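Local coordinates for protein molybdopterin synthase catalytic subunit (Homo sapiens, PDB 5MPO) that catalyses, within the molybdopterin synthase complex, the conversion of precursor Z into molybdopterin by transferring two sulfur atoms from the thiocarboxylated MOCS2A subunit, at residues C[79-82]-C[83-87]; C[114-118]-C[119-123]; C[128-131]-C[132-135]. All blocks are in the same frame, centred on the assembly; numbering follows the deposited sequence.

Interaction 1 of 3, residues C[79-82]-C[83-87]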
ATOM      1  N   ARG C  79      12.017 -15.284   0.534  1.00 39.82           N
ATOM      2  CA  ARG C  79      11.949 -15.872  -0.799  1.00 43.33           C
ATOM      3  C   ARG C  79      10.738 -16.772  -0.912  1.00 43.34           C
ATOM      4  O   ARG C  79      10.156 -16.887  -1.972  1.00 44.42           O
ATOM      5  CB  ARG C  79      13.241 -16.656  -1.210  1.00 46.72           C
ATOM      6  CG  ARG C  79      14.445 -15.740  -1.490  1.00 62.10           C
ATOM      7  CD  ARG C  79      15.718 -16.396  -2.057  1.00 69.43           C
ATOM      8  NE  ARG C  79      16.254 -17.413  -1.129  1.00 84.53           N
ATOM      9  CZ  ARG C  79      17.297 -17.277  -0.285  1.00 85.04           C
ATOM     10  NH1 ARG C  79      18.020 -16.154  -0.217  1.00 89.17           N
ATOM     11  NH2 ARG C  79      17.621 -18.292   0.525  1.00 79.41           N
ATOM     12  N   LYS C  80      10.403 -17.483   0.146  1.00 41.32           N
ATOM     13  CA  LYS C  80       9.221 -18.300   0.103  1.00 48.36           C
ATOM     14  C   LYS C  80       7.947 -17.439  -0.005  1.00 50.84           C
ATOM     15  O   LYS C  80       7.013 -17.758  -0.750  1.00 46.27           O
ATOM     16  CB  LYS C  80       9.096 -19.168   1.343  1.00 48.19           C
ATOM     17  CG  LYS C  80       9.917 -20.428   1.271  1.00 42.75           C
ATOM     18  CD  LYS C  80       9.744 -21.130   2.578  1.00 43.75           C
ATOM     19  CE  LYS C  80      10.925 -22.042   2.832  1.00 43.78           C
ATOM     20  NZ  LYS C  80      10.831 -22.453   4.274  1.00 45.09           N
ATOM     21  N   ILE C  81       7.908 -16.364   0.758  1.00 44.56           N
ATOM     22  CA  ILE C  81       6.803 -15.445   0.599  1.00 44.04           C
ATOM     23  C   ILE C  81       6.660 -14.918  -0.844  1.00 43.75           C
ATOM     24  O   ILE C  81       5.519 -14.841  -1.397  1.00 42.31           O
ATOM     25  CB  ILE C  81       6.935 -14.325   1.617  1.00 39.68           C
ATOM     26  CG1 ILE C  81       6.579 -14.885   2.988  1.00 33.95           C
ATOM     27  CG2 ILE C  81       6.091 -13.095   1.233  1.00 37.74           C
ATOM     28  CD1 ILE C  81       6.991 -13.903   4.062  1.00 38.04           C
ATOM     29  N   CYS C  82       7.787 -14.548  -1.451  1.00 40.30           N
ATOM     30  CA  CYS C  82       7.778 -14.108  -2.872  1.00 44.78           C
ATOM     31  C   CYS C  82       7.149 -15.139  -3.808  1.00 46.52           C
ATOM     32  O   CYS C  82       6.285 -14.851  -4.658  1.00 54.87           O
ATOM     33  CB  CYS C  82       9.165 -13.725  -3.329  1.00 39.83           C
ATOM     34  SG  CYS C  82       9.670 -12.172  -2.523  1.00 42.89           S
ATOM     35  N   SER C  83       7.542 -16.361  -3.573  1.00 43.79           N
ATOM     36  CA  SER C  83       7.201 -17.454  -4.430  1.00 43.71           C
ATOM     37  C   SER C  83       5.712 -17.815  -4.234  1.00 42.57           C
ATOM     38  O   SER C  83       4.979 -18.107  -5.157  1.00 43.15           O
ATOM     39  CB  SER C  83       8.193 -18.591  -4.088  1.00 45.21           C
ATOM     40  OG  SER C  83       7.836 -19.784  -4.714  1.00 50.12           O
ATOM     41  N   ASP C  84       5.245 -17.780  -3.007  1.00 45.32           N
ATOM     42  CA  ASP C  84       3.855 -18.044  -2.757  1.00 43.20           C
ATOM     43  C   ASP C  84       2.964 -16.938  -3.326  1.00 43.85           C
ATOM     44  O   ASP C  84       1.917 -17.208  -3.887  1.00 45.12           O
ATOM     45  CB  ASP C  84       3.670 -18.206  -1.269  1.00 44.73           C
ATOM     46  CG  ASP C  84       4.260 -19.577  -0.758  1.00 46.15           C
ATOM     47  OD1 ASP C  84       4.457 -20.546  -1.552  1.00 48.61           O
ATOM     48  OD2 ASP C  84       4.492 -19.689   0.441  1.00 43.59           O
ATOM     49  N   ILE C  85       3.391 -15.705  -3.184  1.00 37.97           N
ATOM     50  CA  ILE C  85       2.704 -14.604  -3.784  1.00 39.49           C
ATOM     51  C   ILE C  85       2.548 -14.826  -5.279  1.00 43.51           C
ATOM     52  O   ILE C  85       1.455 -14.679  -5.794  1.00 39.43           O
ATOM     53  CB  ILE C  85       3.411 -13.272  -3.536  1.00 41.47           C
ATOM     54  CG1 ILE C  85       3.123 -12.795  -2.105  1.00 39.47           C
ATOM     55  CG2 ILE C  85       2.956 -12.224  -4.527  1.00 42.55           C
ATOM     56  CD1 ILE C  85       3.926 -11.590  -1.702  1.00 39.15           C
ATOM     57  N   ARG C  86       3.603 -15.234  -5.956  1.00 42.24           N
ATOM     58  CA  ARG C  86       3.502 -15.467  -7.406  1.00 44.92           C
ATOM     59  C   ARG C  86       2.668 -16.721  -7.776  1.00 46.05           C
ATOM     60  O   ARG C  86       2.298 -16.893  -8.917  1.00 47.76           O
ATOM     61  CB  ARG C  86       4.886 -15.575  -8.022  1.00 39.85           C
ATOM     62  CG  ARG C  86       5.674 -14.306  -7.953  1.00 40.61           C
ATOM     63  CD  ARG C  86       7.114 -14.534  -8.399  1.00 44.58           C
ATOM     64  NE  ARG C  86       7.943 -13.334  -8.161  1.00 45.89           N
ATOM     65  CZ  ARG C  86       7.895 -12.201  -8.855  1.00 43.27           C
ATOM     66  NH1 ARG C  86       7.096 -12.063  -9.882  1.00 43.35           N
ATOM     67  NH2 ARG C  86       8.690 -11.189  -8.532  1.00 45.04           N
ATOM     68  N   GLN C  87       2.353 -17.578  -6.816  1.00 46.80           N
ATOM     69  CA  GLN C  87       1.495 -18.717  -7.095  1.00 43.13           C
ATOM     70  C   GLN C  87       0.021 -18.275  -7.134  1.00 44.70           C
ATOM     71  O   GLN C  87      -0.793 -18.847  -7.830  1.00 46.74           O
ATOM     72  CB  GLN C  87       1.844 -19.891  -6.176  1.00 48.57           C
ATOM     73  CG  GLN C  87       0.646 -20.643  -5.576  1.00 66.02           C
ATOM     74  CD  GLN C  87       1.014 -21.778  -4.583  1.00 75.89           C
ATOM     75  OE1 GLN C  87       2.199 -21.969  -4.181  1.00 79.69           O
ATOM     76  NE2 GLN C  87      -0.015 -22.545  -4.194  1.00 60.11           N
TER
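Arg-79 and Ser-83 begin a run of four successive alpha-helical i to i+4 backbone hydrogen bonds within helix 73-88. Ser-83 N reaches Arg-79 O at 3.1 Å, with a bent N-H...O angle of 146°. The next two are straighter and tighter, Asp-84 N to Lys-80 O and Ile-85 N to Ile-81 O both being 2.9 Å, and Arg-86 N closes the series on Cys-82 O. Among the side chains, Ile-81 CG2 touches Ile-85 CD1 at 3.9 Å, the two isoleucines meeting at a slant. In Ile-85, CG1 sits beside the backbone N (chi1 -77°), which leans this branch back against Ile-81 O at 3.2 Å. Arg-86 CG lies 3.4 Å from Cys-82 O, and from there the extended chain carries the guanidinium away to a salt bridge with Asp-20 and a hydrogen bond to Lys-92 O. Lys-80 NZ pairs with Glu-77 and with an acidic side chain of the chain of another protein. The apolar side of the helix faces both helix 119-136 and the sheet: Ile-81 packs on Thr-132 and Ile-85 on Tyr-128 of that helix, while Cys-82 and Ile-85 press on Ile-94 of strand 91-99.

Interaction 2 of 3, residues C[114-118]-C[119-123]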
ATOM      1  N   VAL C 114       5.179  -3.985  -4.246  1.00 43.75           N
ATOM      2  CA  VAL C 114       4.785  -4.913  -5.304  1.00 43.42           C
ATOM      3  C   VAL C 114       4.215  -4.158  -6.465  1.00 44.27           C
ATOM      4  O   VAL C 114       3.380  -3.283  -6.244  1.00 45.47           O
ATOM      5  CB  VAL C 114       3.688  -5.915  -4.820  1.00 44.54           C
ATOM      6  CG1 VAL C 114       3.358  -6.907  -5.935  1.00 41.78           C
ATOM      7  CG2 VAL C 114       4.172  -6.672  -3.591  1.00 45.10           C
ATOM      8  N   SER C 115       4.638  -4.509  -7.684  1.00 45.61           N
ATOM      9  CA  SER C 115       4.036  -3.957  -8.938  1.00 45.40           C
ATOM     10  C   SER C 115       3.260  -5.009  -9.695  1.00 43.15           C
ATOM     11  O   SER C 115       3.644  -6.154  -9.724  1.00 47.36           O
ATOM     12  CB  SER C 115       5.107  -3.380  -9.889  1.00 43.02           C
ATOM     13  OG  SER C 115       6.096  -4.366 -10.222  1.00 43.24           O
ATOM     14  N   SER C 116       2.177  -4.622 -10.332  1.00 45.24           N
ATOM     15  CA  SER C 116       1.426  -5.536 -11.217  1.00 47.46           C
ATOM     16  C   SER C 116       0.647  -4.709 -12.253  1.00 46.89           C
ATOM     17  O   SER C 116       0.572  -3.495 -12.158  1.00 44.61           O
ATOM     18  CB  SER C 116       0.435  -6.380 -10.412  1.00 46.61           C
ATOM     19  OG  SER C 116      -0.423  -5.518  -9.683  1.00 47.47           O
ATOM     20  N   ALA C 117       0.040  -5.394 -13.205  1.00 53.01           N
ATOM     21  CA  ALA C 117      -0.753  -4.749 -14.260  1.00 53.70           C
ATOM     22  C   ALA C 117      -1.985  -4.031 -13.694  1.00 57.33           C
ATOM     23  O   ALA C 117      -2.214  -2.836 -14.068  1.00 64.69           O
ATOM     24  CB  ALA C 117      -1.106  -5.748 -15.390  1.00 47.25           C
ATOM     25  N   HIS C 118      -2.718  -4.704 -12.789  1.00 62.90           N
ATOM     26  CA  HIS C 118      -3.880  -4.116 -12.088  1.00 68.42           C
ATOM     27  C   HIS C 118      -3.793  -4.154 -10.517  1.00 66.14           C
ATOM     28  O   HIS C 118      -3.041  -4.907  -9.908  1.00 61.23           O
ATOM     29  CB  HIS C 118      -5.184  -4.762 -12.593  1.00 83.47           C
ATOM     30  CG  HIS C 118      -5.426  -4.620 -14.085  1.00100.17           C
ATOM     31  ND1 HIS C 118      -5.516  -3.398 -14.725  1.00 98.50           N
ATOM     32  CD2 HIS C 118      -5.644  -5.554 -15.048  1.00 98.00           C
ATOM     33  CE1 HIS C 118      -5.764  -3.585 -16.011  1.00 89.07           C
ATOM     34  NE2 HIS C 118      -5.839  -4.883 -16.234  1.00 91.46           N
ATOM     35  N   ARG C 119      -4.639  -3.361  -9.873  1.00 55.79           N
ATOM     36  CA  ARG C 119      -4.365  -2.870  -8.532  1.00 55.43           C
ATOM     37  C   ARG C 119      -4.642  -3.807  -7.387  1.00 55.71           C
ATOM     38  O   ARG C 119      -4.029  -3.676  -6.326  1.00 52.59           O
ATOM     39  CB  ARG C 119      -5.132  -1.563  -8.286  1.00 56.33           C
ATOM     40  CG  ARG C 119      -6.652  -1.697  -8.115  1.00 50.36           C
ATOM     41  CD  ARG C 119      -7.215  -0.305  -7.987  1.00 55.17           C
ATOM     42  NE  ARG C 119      -8.639  -0.322  -7.782  1.00 62.03           N
ATOM     43  CZ  ARG C 119      -9.549  -0.501  -8.741  1.00 70.26           C
ATOM     44  NH1 ARG C 119      -9.205  -0.642 -10.025  1.00 67.53           N
ATOM     45  NH2 ARG C 119     -10.830  -0.525  -8.398  1.00 64.74           N
ATOM     46  N   ALA C 120      -5.622  -4.683  -7.558  1.00 49.67           N
ATOM     47  CA  ALA C 120      -5.983  -5.626  -6.511  1.00 50.27           C
ATOM     48  C   ALA C 120      -4.792  -6.575  -6.150  1.00 47.77           C
ATOM     49  O   ALA C 120      -4.540  -6.896  -5.014  1.00 46.00           O
ATOM     50  CB  ALA C 120      -7.184  -6.446  -6.952  1.00 45.27           C
ATOM     51  N   ALA C 121      -4.073  -6.994  -7.163  1.00 49.13           N
ATOM     52  CA  ALA C 121      -2.977  -7.904  -7.003  1.00 47.52           C
ATOM     53  C   ALA C 121      -1.890  -7.282  -6.153  1.00 48.15           C
ATOM     54  O   ALA C 121      -1.428  -7.885  -5.198  1.00 46.39           O
ATOM     55  CB  ALA C 121      -2.439  -8.260  -8.363  1.00 43.82           C
ATOM     56  N   SER C 122      -1.534  -6.049  -6.473  1.00 47.99           N
ATOM     57  CA  SER C 122      -0.478  -5.356  -5.769  1.00 43.28           C
ATOM     58  C   SER C 122      -0.882  -5.059  -4.317  1.00 46.90           C
ATOM     59  O   SER C 122      -0.067  -5.248  -3.417  1.00 44.71           O
ATOM     60  CB  SER C 122      -0.074  -4.094  -6.523  1.00 44.79           C
ATOM     61  OG  SER C 122      -0.957  -3.037  -6.193  1.00 52.38           O
ATOM     62  N   LEU C 123      -2.134  -4.670  -4.077  1.00 49.00           N
ATOM     63  CA  LEU C 123      -2.603  -4.398  -2.700  1.00 50.88           C
ATOM     64  C   LEU C 123      -2.711  -5.651  -1.894  1.00 48.01           C
ATOM     65  O   LEU C 123      -2.332  -5.675  -0.760  1.00 45.88           O
ATOM     66  CB  LEU C 123      -3.986  -3.785  -2.707  1.00 53.58           C
ATOM     67  CG  LEU C 123      -4.027  -2.360  -3.277  1.00 57.04           C
ATOM     68  CD1 LEU C 123      -5.381  -2.046  -3.966  1.00 58.83           C
ATOM     69  CD2 LEU C 123      -3.690  -1.374  -2.144  1.00 57.41           C
TER
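Ser-116 and Ser-122 face each other across the tight turn of a strand-turn-helix unit, in which strand 108-116 of the MoaE alpha/beta fold gives way to helix 119-136. The segment axes run nearly antiparallel, at 163°, and approach to 7.1 Å. Arg-119 comes first on the helical side; with His-118 it is predicted to bind substrate. Its CG stands between the backbone N and the carbonyl carbon (chi1 72°), and the extended chain beyond leads to a salt bridge with Asp-131 of the second subunit. Ala-121 follows, its methyl tucked into the turn, where CB lies 3.7 Å from Ser-116 OG and equally near His-118 O. That carbonyl takes a hydrogen bond of 2.7 Å from Ser-116 OG, the donor tilted 32° from the carbonyl plane, so the last strand residue ties down the residue that leads into the helix. With an alanine at Ser-116 the hydroxyl is gone, and His-118 O would probably lose this donor and the turn be freer to shift. Ser-122 comes next, its OG hydrogen-bonded to Ser-47 OG of the adjoining strand 45-52 and its CB pressed against the end of strand 108-116: CB lies 3.5 Å from Ser-116 OG and 3.6 Å from Val-114 O.

Interaction 3 of 3, residues C[128-131]-C[132-135]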
ATOM      1  N   TYR C 128      -0.576  -9.608   2.178  1.00 37.74           N
ATOM      2  CA  TYR C 128      -0.101 -10.938   2.492  1.00 42.76           C
ATOM      3  C   TYR C 128       1.411 -10.956   2.886  1.00 46.30           C
ATOM      4  O   TYR C 128       1.801 -11.696   3.762  1.00 44.24           O
ATOM      5  CB  TYR C 128      -0.262 -11.859   1.304  1.00 41.19           C
ATOM      6  CG  TYR C 128       0.324 -13.242   1.555  1.00 43.74           C
ATOM      7  CD1 TYR C 128      -0.396 -14.220   2.315  1.00 42.25           C
ATOM      8  CD2 TYR C 128       1.601 -13.596   1.042  1.00 42.87           C
ATOM      9  CE1 TYR C 128       0.111 -15.498   2.509  1.00 44.06           C
ATOM     10  CE2 TYR C 128       2.138 -14.883   1.255  1.00 37.25           C
ATOM     11  CZ  TYR C 128       1.412 -15.833   1.988  1.00 41.40           C
ATOM     12  OH  TYR C 128       1.951 -17.099   2.210  1.00 45.25           O
ATOM     13  N   ALA C 129       2.224 -10.147   2.218  1.00 42.92           N
ATOM     14  CA  ALA C 129       3.631 -10.098   2.512  1.00 43.05           C
ATOM     15  C   ALA C 129       3.902  -9.603   3.954  1.00 43.69           C
ATOM     16  O   ALA C 129       4.600 -10.277   4.704  1.00 51.00           O
ATOM     17  CB  ALA C 129       4.351  -9.250   1.494  1.00 39.55           C
ATOM     18  N   ILE C 130       3.376  -8.456   4.334  1.00 44.06           N
ATOM     19  CA  ILE C 130       3.600  -7.964   5.681  1.00 45.51           C
ATOM     20  C   ILE C 130       3.022  -8.886   6.772  1.00 45.28           C
ATOM     21  O   ILE C 130       3.659  -9.119   7.773  1.00 54.51           O
ATOM     22  CB  ILE C 130       3.150  -6.501   5.881  1.00 48.30           C
ATOM     23  CG1 ILE C 130       3.579  -6.010   7.278  1.00 48.02           C
ATOM     24  CG2 ILE C 130       1.638  -6.320   5.736  1.00 57.41           C
ATOM     25  CD1 ILE C 130       5.103  -6.012   7.499  1.00 48.64           C
ATOM     26  N   ASP C 131       1.847  -9.424   6.567  1.00 41.82           N
ATOM     27  CA  ASP C 131       1.285 -10.382   7.508  1.00 46.28           C
ATOM     28  C   ASP C 131       2.090 -11.650   7.697  1.00 44.81           C
ATOM     29  O   ASP C 131       2.191 -12.201   8.824  1.00 44.90           O
ATOM     30  CB  ASP C 131      -0.155 -10.800   7.102  1.00 40.26           C
ATOM     31  CG  ASP C 131      -1.176  -9.632   7.286  1.00 47.33           C
ATOM     32  OD1 ASP C 131      -0.841  -8.570   7.886  1.00 46.44           O
ATOM     33  OD2 ASP C 131      -2.301  -9.764   6.796  1.00 48.24           O
ATOM     34  N   THR C 132       2.539 -12.164   6.575  1.00 44.26           N
ATOM     35  CA  THR C 132       3.248 -13.402   6.549  1.00 44.48           C
ATOM     36  C   THR C 132       4.666 -13.156   7.119  1.00 45.20           C
ATOM     37  O   THR C 132       5.136 -13.929   7.906  1.00 41.01           O
ATOM     38  CB  THR C 132       3.232 -13.978   5.139  1.00 43.83           C
ATOM     39  OG1 THR C 132       1.872 -13.991   4.682  1.00 43.23           O
ATOM     40  CG2 THR C 132       3.864 -15.438   5.121  1.00 41.14           C
ATOM     41  N   LEU C 133       5.271 -12.016   6.812  1.00 42.00           N
ATOM     42  CA  LEU C 133       6.529 -11.671   7.366  1.00 39.79           C
ATOM     43  C   LEU C 133       6.446 -11.644   8.888  1.00 47.41           C
ATOM     44  O   LEU C 133       7.356 -12.142   9.559  1.00 51.86           O
ATOM     45  CB  LEU C 133       6.984 -10.322   6.836  1.00 37.46           C
ATOM     46  CG  LEU C 133       8.361  -9.893   7.375  1.00 42.57           C
ATOM     47  CD1 LEU C 133       9.337  -9.364   6.327  1.00 37.66           C
ATOM     48  CD2 LEU C 133       8.231  -8.875   8.537  1.00 39.02           C
ATOM     49  N   LYS C 134       5.377 -11.066   9.430  1.00 48.30           N
ATOM     50  CA  LYS C 134       5.265 -10.882  10.884  1.00 48.73           C
ATOM     51  C   LYS C 134       4.991 -12.199  11.547  1.00 48.81           C
ATOM     52  O   LYS C 134       5.311 -12.365  12.693  1.00 49.35           O
ATOM     53  CB  LYS C 134       4.192  -9.862  11.254  1.00 50.26           C
ATOM     54  CG  LYS C 134       4.639  -8.426  10.937  1.00 58.22           C
ATOM     55  CD  LYS C 134       3.571  -7.373  11.274  1.00 65.90           C
ATOM     56  CE  LYS C 134       3.926  -6.467  12.448  1.00 71.89           C
ATOM     57  NZ  LYS C 134       5.160  -5.672  12.178  1.00 83.52           N
ATOM     58  N   ALA C 135       4.409 -13.139  10.814  1.00 49.11           N
ATOM     59  CA  ALA C 135       4.067 -14.447  11.331  1.00 47.87           C
ATOM     60  C   ALA C 135       5.195 -15.524  11.198  1.00 51.79           C
ATOM     61  O   ALA C 135       5.232 -16.467  11.935  1.00 61.04           O
ATOM     62  CB  ALA C 135       2.842 -14.933  10.569  1.00 46.32           C
TER
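Tyr-128 and Thr-132 form the close-packed end of this contact, one turn apart on helix 119-136, in the motif of a threonine hydroxyl bonded back to the carbonyl of the residue four earlier. Tyr-128 O accepts twice from Thr-132: from N at 2.9 Å and from OG1 at 2.5 Å, a length so short that its exact value is doubtful. The threonine also covers the aromatic ring. OG1 lies 3.1 Å above the plane of the Tyr-128 ring, over its centre, while Thr-132 CB makes a CH-pi contact, 4.2 Å from the centroid and 13° off the normal. Two torsions allow this: Tyr-128 CG is anti to its N (chi1 176°), and Thr-132 OG1 sits beside its own N (chi1 -51°). The other end is looser. Ala-135 N bonds only weakly to Asp-131 O, and Ile-130 CD1 touches Leu-133 CD2 at no less than 4.4 Å, though both isoleucine and leucine are buried against Ile-110 of strand 108-116. Asp-131 turns its carboxylate to Arg-119 of the second subunit. Lys-134, predicted to bind substrate, hydrogen-bonds through NZ to the backbone of the chain of another protein; its CG rests 3.4 Å from Ile-130 O, and the chain bends only beyond that atom.

How the interactions relate
Interactions 1 and 3 belong to two helices packed on each other; the centres of the two contacts lie about 12 Å apart. Ile-81 CG1 meets Thr-132 CG2 at 3.5 Å, and Ile-85 CG1 meets Tyr-128 CD2 at 3.6 Å, so that helix 73-88 touches the tyrosine as well as the threonine. Interactions 2 and 3 share helix 119-136, their centres about 17 Å apart; interactions 1 and 2 lie about 14 Å apart between centres, and neither pair touches. Arg-119 of one copy forms a salt bridge with Asp-131 of the other, bringing His-118 and Arg-119 towards Lys-134 of the second subunit, consistent with a shared substrate pocket. Lys-141, also predicted to bind substrate, lies about 4 Å from Lys-134 between side chains.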